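Local coordinates for protein methylenetetrahydrofolate--tRNA-(uracil-5-)-methyltransferase TrmFO (Thermus thermophilus, PDB 3G5Q) that probably uses FAD and methylenetetrahydrofolate, with NADH or NADPH as reductant, to form 5-methyluridine at position 54 of tRNAs, at residues Val25-Phe30 against Pro112-Val117; Ala202-Gln207 against Glu228-Gly233; Leu319-Glu324 against Leu378-Ala383. All coordinates share one frame; numbering follows the deposited sequence.

Contact 1: Val25-Phe30 against Pro112-Val117; sequences VPVRLF and PLLEVV
Val27 and Leu114 meet on one tightly packed face of two parallel strands, 27-30 and 114-117, where Leu114 CD2 presses on Val27 CB at 3.5 Å. The first torsion of Leu114 (chi1 -165°) sets CG anti to the backbone N, and this one methyl then turns back to reach both Val27 and, more distantly, the CB of Leu29. Four backbone hydrogen bonds hold the strands in register, from Val27 N to Leu113 O at 3.0 Å through to Val117 N on Leu29 O at 2.9 Å. Packing is also close around Val117 on the other face, its CG2 3.7 Å from Arg28 CG and its CB 3.8 Å from Phe30 CD2. The loose part is the polar end of that face. Arg28 and Glu115 run side by side, but Arg28 NE and Glu115 OE1 stay 4.0 Å apart, too far for a salt bridge, with their flat groups 83° apart; a water bridges Arg28 NH2 and Glu115 OE2, while Arg28 NH1 binds Asn5 OD1. Strand 114-117 is one edge strand of the five-stranded parallel sheet of this Rossmann-type FAD domain; strand 27-30 pairs with strand 4-7 on its other edge, and helix 11-22 packs on Val27 and Leu113.

Contact 2: Ala202-Gln207 against Glu228-Gly233; sequences ALLEAQ and ELARRG
Leu203 faces Ala230, whereas Leu204 reaches the backbone of Ala230 and Arg231. Leu203 is directed at helix 226-231, and its CD2 rests on the CB of Ala230 at 3.6 Å. Leu204 starts off to one side and swings its end inward: with CG anti to the carbonyl carbon (chi1 -76°), CD2 arrives over the backbone, 3.7 Å from Arg231 CA and 3.8 Å from Ala230 O. That carbonyl also accepts a hydrogen bond from His200, one turn back on the leucines' helix. This is a small helix-to-helix contact in which the C-terminal end of helix 193-206 meets helix 226-231; Leu203 extends the apolar patch to Leu237 and Leu289. At the solvent side Gln207 crosses the Arg231 side chain at about a right angle, its amide plane turned 73° from the guanidinium. Its OE1 touches the aliphatic part of the arginine, 3.5 Å from Arg231 CB, while NE2 turns back to Leu204 O, 2.9 Å away, in a nearly straight bond that lies in the amide plane and fixes the rotation of that group. Arg231 sends its charged end away from Gln207, and Glu228 OE2 takes both Arg231 NH1, at 3.0 Å, and Arg232 NE.

Contact 3: Leu319-Glu324 against Leu378-Ala383; sequences LGETLE and LVRYLA
Glu321, Ala383 and Val379 carry most of the contact between a type I beta turn, Gly320 to Leu323, and helix 374-384. The turn is closed by Leu323 N on Gly320 O, and its first half, Gly320 and Glu321, together with the Leu323 side chain, is set against the helix. Glu321 contributes the largest area, with its side chain laid over Ala383 and with both its backbone N and O. The bend at chi2 (85°) folds the chain over the helix, so that CG lies 3.8 Å from Arg380 CA and CD comes to 3.6 Å from Ala383 CB. The carboxylate thus sits over a methyl group, and its OE1 is still 6.2 Å from Arg380 NE; the guanidinium of that arginine is engaged instead by the carbonyls of Pro369 and Gly376. Ala383 fits against the start of the turn. Its CB, directed at the loop, is 3.4 Å from Glu321 N and also touches Gly320 C and Leu319 O. One helical turn earlier, Val379 meets the next peptide, with CG2 3.3 Å from Glu321 O. Leu323 supplies the purely apolar share: its CD2 reaches Leu382 CD1 at 3.8 Å, and the Leu323 and Val379 side chains cross at about a right angle, while Leu352 of helix 343-361 touches both of them. Leu323 thus touches both helix 374-384 and helix 343-361, in a loop that leads from helix 315-318 to strand 331-333, the last strand of the FAD-domain sheet. On the side of the turn facing away from helix 374-384, Thr322 OG1 accepts a hydrogen bond from Glu324 N at 3.3 Å, forming an ST turn.

The three contacts follow one another along the chain. Contacts 1 and 3 belong to the FAD-binding part: contact 1 is at the 114-117 end of the parallel sheet, whereas the loop of contact 3 runs into strand 331-333 at the other end. Their centres are about 25 Å apart, and helix 343-361 touches both. Contact 2 lies in a separate region on the opposite side of the chain's centre from contact 1, about 51 Å between centres, and about 37 Å between its centre and that of contact 3. Its helices are remote from the flavin, whereas the Phe30 side chain of contact 1 lies about 5 Å from the bound FAD.

Contact 1: Val25-Phe30 against Pro112-Val117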
loop_
_atom_site.group_PDB
_atom_site.type_symbol
_atom_site.label_atom_id
_atom_site.label_comp_id
_atom_site.label_asym_id
_atom_site.label_seq_id
_atom_site.Cartn_x
_atom_site.Cartn_y
_atom_site.Cartn_z
ATOM N N VAL A 25 -21.515 -16.736 -5.051
ATOM C CA VAL A 25 -22.232 -15.733 -4.271
ATOM C C VAL A 25 -22.657 -14.568 -5.160
ATOM O O VAL A 25 -21.833 -13.986 -5.877
ATOM C CB VAL A 25 -21.400 -15.227 -3.081
ATOM C CG1 VAL A 25 -22.166 -14.147 -2.322
ATOM C CG2 VAL A 25 -21.060 -16.386 -2.159
ATOM N N PRO A 26 -23.954 -14.230 -5.118
ATOM C CA PRO A 26 -24.522 -13.163 -5.951
ATOM C C PRO A 26 -24.008 -11.808 -5.488
ATOM O O PRO A 26 -23.782 -11.627 -4.292
ATOM C CB PRO A 26 -26.033 -13.259 -5.689
ATOM C CG PRO A 26 -26.246 -14.489 -4.854
ATOM C CD PRO A 26 -24.946 -14.817 -4.201
ATOM N N VAL A 27 -23.847 -10.873 -6.418
ATOM C CA VAL A 27 -23.241 -9.580 -6.113
ATOM C C VAL A 27 -24.111 -8.432 -6.589
ATOM O O VAL A 27 -24.724 -8.505 -7.653
ATOM C CB VAL A 27 -21.848 -9.432 -6.792
ATOM C CG1 VAL A 27 -21.289 -8.005 -6.607
ATOM C CG2 VAL A 27 -20.870 -10.470 -6.276
ATOM N N ARG A 28 -24.163 -7.367 -5.799
ATOM C CA ARG A 28 -24.700 -6.106 -6.274
ATOM C C ARG A 28 -23.542 -5.107 -6.359
ATOM O O ARG A 28 -23.034 -4.654 -5.335
ATOM C CB ARG A 28 -25.781 -5.584 -5.333
ATOM C CG ARG A 28 -26.486 -4.355 -5.858
ATOM C CD ARG A 28 -27.548 -3.882 -4.880
ATOM N NE ARG A 28 -28.622 -4.855 -4.682
ATOM C CZ ARG A 28 -28.726 -5.678 -3.637
ATOM N NH1 ARG A 28 -27.804 -5.686 -2.674
ATOM N NH2 ARG A 28 -29.755 -6.513 -3.559
ATOM N N LEU A 29 -23.136 -4.781 -7.584
ATOM C CA LEU A 29 -21.969 -3.936 -7.831
ATOM C C LEU A 29 -22.377 -2.504 -8.156
ATOM O O LEU A 29 -22.983 -2.239 -9.194
ATOM C CB LEU A 29 -21.120 -4.524 -8.967
ATOM C CG LEU A 29 -19.832 -3.799 -9.398
ATOM C CD1 LEU A 29 -18.818 -3.708 -8.261
ATOM C CD2 LEU A 29 -19.212 -4.478 -10.600
ATOM N N PHE A 30 -22.056 -1.587 -7.254
ATOM C CA PHE A 30 -22.350 -0.179 -7.460
ATOM C C PHE A 30 -21.173 0.505 -8.139
ATOM O O PHE A 30 -20.017 0.317 -7.751
ATOM C CB PHE A 30 -22.626 0.513 -6.128
ATOM C CG PHE A 30 -23.819 -0.026 -5.388
ATOM C CD1 PHE A 30 -23.704 -1.148 -4.577
ATOM C CD2 PHE A 30 -25.053 0.595 -5.491
ATOM C CE1 PHE A 30 -24.797 -1.640 -3.892
ATOM C CE2 PHE A 30 -26.154 0.112 -4.804
ATOM C CZ PHE A 30 -26.026 -1.005 -4.001
ATOM N N PRO A 112 -24.480 -13.990 -14.808
ATOM C CA PRO A 112 -25.871 -14.013 -14.335
ATOM C C PRO A 112 -26.008 -13.676 -12.856
ATOM O O PRO A 112 -27.033 -13.115 -12.457
ATOM C CB PRO A 112 -26.285 -15.473 -14.566
ATOM C CG PRO A 112 -24.971 -16.228 -14.614
ATOM C CD PRO A 112 -24.092 -15.294 -15.374
ATOM N N LEU A 113 -25.003 -14.010 -12.050
ATOM C CA LEU A 113 -25.078 -13.728 -10.614
ATOM C C LEU A 113 -24.770 -12.267 -10.280
ATOM O O LEU A 113 -24.830 -11.865 -9.117
ATOM C CB LEU A 113 -24.155 -14.665 -9.822
ATOM C CG LEU A 113 -24.508 -16.158 -9.837
ATOM C CD1 LEU A 113 -23.839 -16.914 -8.678
ATOM C CD2 LEU A 113 -26.006 -16.329 -9.786
ATOM N N LEU A 114 -24.469 -11.472 -11.303
ATOM C CA LEU A 114 -24.004 -10.100 -11.098
ATOM C C LEU A 114 -25.060 -9.065 -11.482
ATOM O O LEU A 114 -25.575 -9.053 -12.600
ATOM C CB LEU A 114 -22.708 -9.860 -11.887
ATOM C CG LEU A 114 -21.779 -8.654 -11.636
ATOM C CD1 LEU A 114 -22.310 -7.423 -12.293
ATOM C CD2 LEU A 114 -21.528 -8.386 -10.148
ATOM N N GLU A 115 -25.371 -8.190 -10.540
ATOM C CA GLU A 115 -26.273 -7.083 -10.794
ATOM C C GLU A 115 -25.540 -5.745 -10.659
ATOM O O GLU A 115 -24.939 -5.442 -9.624
ATOM C CB GLU A 115 -27.437 -7.139 -9.819
ATOM C CG GLU A 115 -28.339 -5.941 -9.865
ATOM C CD GLU A 115 -29.333 -5.958 -8.727
ATOM O OE1 GLU A 115 -29.955 -4.899 -8.456
ATOM O OE2 GLU A 115 -29.480 -7.037 -8.102
ATOM N N VAL A 116 -25.602 -4.942 -11.709
ATOM C CA VAL A 116 -24.911 -3.669 -11.725
ATOM C C VAL A 116 -25.858 -2.524 -11.428
ATOM O O VAL A 116 -26.901 -2.399 -12.067
ATOM C CB VAL A 116 -24.266 -3.420 -13.098
ATOM C CG1 VAL A 116 -23.694 -2.004 -13.170
ATOM C CG2 VAL A 116 -23.214 -4.462 -13.368
ATOM N N VAL A 117 -25.491 -1.688 -10.461
ATOM C CA VAL A 117 -26.238 -0.469 -10.180
ATOM C C VAL A 117 -25.378 0.753 -10.504
ATOM O O VAL A 117 -24.303 0.941 -9.923
ATOM C CB VAL A 117 -26.693 -0.408 -8.711
ATOM C CG1 VAL A 117 -27.584 0.808 -8.465
ATOM C CG2 VAL A 117 -27.414 -1.699 -8.313
HETATM O O HOH W 1 -30.782 -6.322 -5.904
#

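Contact 2: Ala202-Gln207 against Glu228-Gly233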
loop_
_atom_site.group_PDB
_atom_site.type_symbol
_atom_site.label_atom_id
_atom_site.label_comp_id
_atom_site.label_asym_id
_atom_site.label_seq_id
_atom_site.Cartn_x
_atom_site.Cartn_y
_atom_site.Cartn_z
ATOM N N ALA A 202 22.330 19.623 -1.327
ATOM C CA ALA A 202 21.940 18.551 -2.246
ATOM C C ALA A 202 20.418 18.531 -2.366
ATOM O O ALA A 202 19.854 18.282 -3.433
ATOM C CB ALA A 202 22.470 17.200 -1.774
ATOM N N LEU A 203 19.751 18.832 -1.265
ATOM C CA LEU A 203 18.305 18.916 -1.263
ATOM C C LEU A 203 17.831 20.044 -2.183
ATOM O O LEU A 203 16.861 19.876 -2.916
ATOM C CB LEU A 203 17.784 19.107 0.162
ATOM C CG LEU A 203 16.299 18.873 0.441
ATOM C CD1 LEU A 203 15.796 17.596 -0.221
ATOM C CD2 LEU A 203 16.079 18.809 1.940
ATOM N N LEU A 204 18.507 21.190 -2.161
ATOM C CA LEU A 204 18.169 22.263 -3.103
ATOM C C LEU A 204 18.306 21.788 -4.553
ATOM O O LEU A 204 17.523 22.167 -5.417
ATOM C CB LEU A 204 19.070 23.481 -2.897
ATOM C CG LEU A 204 18.860 24.428 -1.719
ATOM C CD1 LEU A 204 19.896 25.569 -1.776
ATOM C CD2 LEU A 204 17.447 24.983 -1.733
ATOM N N GLU A 205 19.312 20.962 -4.821
ATOM C CA GLU A 205 19.588 20.531 -6.196
ATOM C C GLU A 205 18.655 19.407 -6.636
ATOM O O GLU A 205 18.508 19.137 -7.827
ATOM C CB GLU A 205 21.032 20.049 -6.334
ATOM C CG GLU A 205 22.093 21.085 -6.038
ATOM C CD GLU A 205 23.487 20.562 -6.341
ATOM O OE1 GLU A 205 23.790 19.401 -5.985
ATOM O OE2 GLU A 205 24.284 21.305 -6.943
ATOM N N ALA A 206 18.047 18.742 -5.661
ATOM C CA ALA A 206 17.176 17.601 -5.923
ATOM C C ALA A 206 15.878 18.046 -6.578
ATOM O O ALA A 206 15.283 17.314 -7.362
ATOM C CB ALA A 206 16.870 16.858 -4.615
ATOM N N GLN A 207 15.445 19.250 -6.236
ATOM C CA GLN A 207 14.152 19.770 -6.669
ATOM C C GLN A 207 13.938 19.589 -8.170
ATOM O O GLN A 207 14.730 20.079 -8.979
ATOM C CB GLN A 207 14.023 21.253 -6.292
ATOM C CG GLN A 207 14.068 21.546 -4.792
ATOM C CD GLN A 207 14.054 23.047 -4.499
ATOM O OE1 GLN A 207 13.019 23.608 -4.128
ATOM N NE2 GLN A 207 15.202 23.705 -4.687
ATOM N N GLU A 228 10.741 21.707 0.167
ATOM C CA GLU A 228 10.206 23.062 0.199
ATOM C C GLU A 228 10.775 23.814 1.403
ATOM O O GLU A 228 11.010 25.020 1.339
ATOM C CB GLU A 228 8.676 23.033 0.218
ATOM C CG GLU A 228 8.034 24.369 0.527
ATOM C CD GLU A 228 8.362 25.438 -0.506
ATOM O OE1 GLU A 228 8.564 25.087 -1.693
ATOM O OE2 GLU A 228 8.412 26.628 -0.119
ATOM N N LEU A 229 11.013 23.093 2.494
ATOM C CA LEU A 229 11.626 23.689 3.675
ATOM C C LEU A 229 13.067 24.120 3.388
ATOM O O LEU A 229 13.493 25.218 3.784
ATOM C CB LEU A 229 11.589 22.722 4.869
ATOM C CG LEU A 229 10.268 22.508 5.612
ATOM C CD1 LEU A 229 10.494 21.698 6.881
ATOM C CD2 LEU A 229 9.609 23.833 5.947
ATOM N N ALA A 230 13.815 23.256 2.702
ATOM C CA ALA A 230 15.198 23.559 2.359
ATOM C C ALA A 230 15.215 24.830 1.538
ATOM O O ALA A 230 16.033 25.719 1.765
ATOM C CB ALA A 230 15.816 22.424 1.562
ATOM N N ARG A 231 14.288 24.896 0.587
ATOM C CA ARG A 231 14.200 25.997 -0.362
ATOM C C ARG A 231 13.986 27.336 0.345
ATOM O O ARG A 231 14.376 28.384 -0.165
ATOM C CB ARG A 231 13.077 25.723 -1.364
ATOM C CG ARG A 231 12.739 26.884 -2.261
ATOM C CD ARG A 231 11.408 26.662 -2.953
ATOM N NE ARG A 231 10.867 27.907 -3.485
ATOM C CZ ARG A 231 10.257 28.839 -2.753
ATOM N NH1 ARG A 231 10.097 28.670 -1.447
ATOM N NH2 ARG A 231 9.802 29.942 -3.331
ATOM N N ARG A 232 13.377 27.289 1.528
ATOM C CA ARG A 232 13.133 28.495 2.312
ATOM C C ARG A 232 14.374 28.927 3.079
ATOM O O ARG A 232 14.415 30.017 3.643
ATOM C CB ARG A 232 11.934 28.301 3.248
ATOM C CG ARG A 232 10.647 28.028 2.479
ATOM C CD ARG A 232 9.418 28.010 3.357
ATOM N NE ARG A 232 8.243 27.573 2.608
ATOM C CZ ARG A 232 7.100 27.182 3.169
ATOM N NH1 ARG A 232 6.974 27.174 4.490
ATOM N NH2 ARG A 232 6.078 26.797 2.413
ATOM N N GLY A 233 15.395 28.076 3.095
ATOM C CA GLY A 233 16.644 28.456 3.722
ATOM C C GLY A 233 17.338 27.402 4.562
ATOM O O GLY A 233 16.772 26.378 4.934
#

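Contact 3: Leu319-Glu324 against Leu378-Ala383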
loop_
_atom_site.group_PDB
_atom_site.type_symbol
_atom_site.label_atom_id
_atom_site.label_comp_id
_atom_site.label_asym_id
_atom_site.label_seq_id
_atom_site.Cartn_x
_atom_site.Cartn_y
_atom_site.Cartn_z
ATOM N N LEU A 319 -9.048 -1.950 10.357
ATOM C CA LEU A 319 -9.209 -3.195 9.631
ATOM C C LEU A 319 -8.426 -4.339 10.255
ATOM O O LEU A 319 -7.426 -4.130 10.954
ATOM C CB LEU A 319 -8.755 -3.017 8.170
ATOM C CG LEU A 319 -9.453 -1.948 7.329
ATOM C CD1 LEU A 319 -8.772 -1.794 5.960
ATOM C CD2 LEU A 319 -10.923 -2.288 7.168
ATOM N N GLY A 320 -8.870 -5.556 9.967
ATOM C CA GLY A 320 -8.103 -6.742 10.305
ATOM C C GLY A 320 -7.329 -7.209 9.086
ATOM O O GLY A 320 -7.517 -6.668 7.992
ATOM N N GLU A 321 -6.461 -8.207 9.272
ATOM C CA GLU A 321 -5.691 -8.804 8.174
ATOM C C GLU A 321 -6.610 -9.422 7.120
ATOM O O GLU A 321 -6.216 -9.656 5.981
ATOM C CB GLU A 321 -4.760 -9.905 8.712
ATOM C CG GLU A 321 -3.613 -9.404 9.597
ATOM C CD GLU A 321 -4.012 -9.232 11.068
ATOM O OE1 GLU A 321 -3.112 -9.003 11.907
ATOM O OE2 GLU A 321 -5.215 -9.332 11.392
ATOM N N THR A 322 -7.833 -9.716 7.526
ATOM C CA THR A 322 -8.845 -10.277 6.644
ATOM C C THR A 322 -9.470 -9.183 5.770
ATOM O O THR A 322 -10.221 -9.468 4.829
ATOM C CB THR A 322 -9.949 -10.867 7.507
ATOM O OG1 THR A 322 -10.418 -9.841 8.388
ATOM C CG2 THR A 322 -9.401 -12.027 8.356
ATOM N N LEU A 323 -9.146 -7.934 6.095
ATOM C CA LEU A 323 -9.736 -6.747 5.457
ATOM C C LEU A 323 -11.173 -6.467 5.899
ATOM O O LEU A 323 -11.818 -5.552 5.396
ATOM C CB LEU A 323 -9.637 -6.803 3.930
ATOM C CG LEU A 323 -8.194 -6.835 3.425
ATOM C CD1 LEU A 323 -8.158 -6.976 1.917
ATOM C CD2 LEU A 323 -7.422 -5.589 3.894
ATOM N N GLU A 324 -11.670 -7.265 6.834
ATOM C CA GLU A 324 -12.934 -6.978 7.492
ATOM C C GLU A 324 -12.715 -5.889 8.535
ATOM O O GLU A 324 -11.705 -5.902 9.254
ATOM C CB GLU A 324 -13.451 -8.233 8.197
ATOM C CG GLU A 324 -14.899 -8.113 8.693
ATOM C CD GLU A 324 -15.403 -9.417 9.287
ATOM O OE1 GLU A 324 -14.563 -10.283 9.621
ATOM O OE2 GLU A 324 -16.631 -9.570 9.419
ATOM N N LEU A 378 1.398 -7.827 2.908
ATOM C CA LEU A 378 0.715 -6.567 2.686
ATOM C C LEU A 378 -0.475 -6.352 3.653
ATOM O O LEU A 378 -0.608 -5.282 4.234
ATOM C CB LEU A 378 0.250 -6.477 1.230
ATOM C CG LEU A 378 -0.433 -5.177 0.788
ATOM C CD1 LEU A 378 0.519 -4.008 0.927
ATOM C CD2 LEU A 378 -0.922 -5.298 -0.656
ATOM N N VAL A 379 -1.336 -7.355 3.824
ATOM C CA VAL A 379 -2.511 -7.168 4.685
ATOM C C VAL A 379 -2.141 -7.168 6.176
ATOM O O VAL A 379 -2.804 -6.531 6.992
ATOM C CB VAL A 379 -3.662 -8.155 4.377
ATOM C CG1 VAL A 379 -4.189 -7.928 2.950
ATOM C CG2 VAL A 379 -3.220 -9.612 4.583
ATOM N N ARG A 380 -1.064 -7.862 6.520
ATOM C CA ARG A 380 -0.559 -7.824 7.888
ATOM C C ARG A 380 -0.136 -6.411 8.209
ATOM O O ARG A 380 -0.410 -5.896 9.285
ATOM C CB ARG A 380 0.630 -8.781 8.061
ATOM C CG ARG A 380 0.196 -10.191 8.393
ATOM C CD ARG A 380 1.335 -11.186 8.287
ATOM N NE ARG A 380 0.853 -12.508 8.661
ATOM C CZ ARG A 380 0.079 -13.259 7.887
ATOM N NH1 ARG A 380 -0.267 -12.832 6.680
ATOM N NH2 ARG A 380 -0.338 -14.442 8.312
ATOM N N TYR A 381 0.522 -5.773 7.250
ATOM C CA TYR A 381 0.967 -4.407 7.440
ATOM C C TYR A 381 -0.223 -3.450 7.590
ATOM O O TYR A 381 -0.235 -2.621 8.490
ATOM C CB TYR A 381 1.873 -3.983 6.290
ATOM C CG TYR A 381 2.449 -2.612 6.455
ATOM C CD1 TYR A 381 3.705 -2.426 7.026
ATOM C CD2 TYR A 381 1.744 -1.491 6.035
ATOM C CE1 TYR A 381 4.237 -1.150 7.172
ATOM C CE2 TYR A 381 2.270 -0.215 6.177
ATOM C CZ TYR A 381 3.512 -0.052 6.745
ATOM O OH TYR A 381 4.039 1.218 6.878
ATOM N N LEU A 382 -1.210 -3.563 6.706
ATOM C CA LEU A 382 -2.430 -2.758 6.821
ATOM C C LEU A 382 -3.040 -2.894 8.216
ATOM O O LEU A 382 -3.446 -1.905 8.815
ATOM C CB LEU A 382 -3.475 -3.161 5.770
ATOM C CG LEU A 382 -3.127 -2.977 4.284
ATOM C CD1 LEU A 382 -4.284 -3.453 3.419
ATOM C CD2 LEU A 382 -2.787 -1.520 3.963
ATOM N N ALA A 383 -3.094 -4.118 8.733
ATOM C CA ALA A 383 -3.780 -4.356 9.999
ATOM C C ALA A 383 -2.985 -3.953 11.231
ATOM O O ALA A 383 -3.570 -3.628 12.258
ATOM C CB ALA A 383 -4.240 -5.802 10.108
#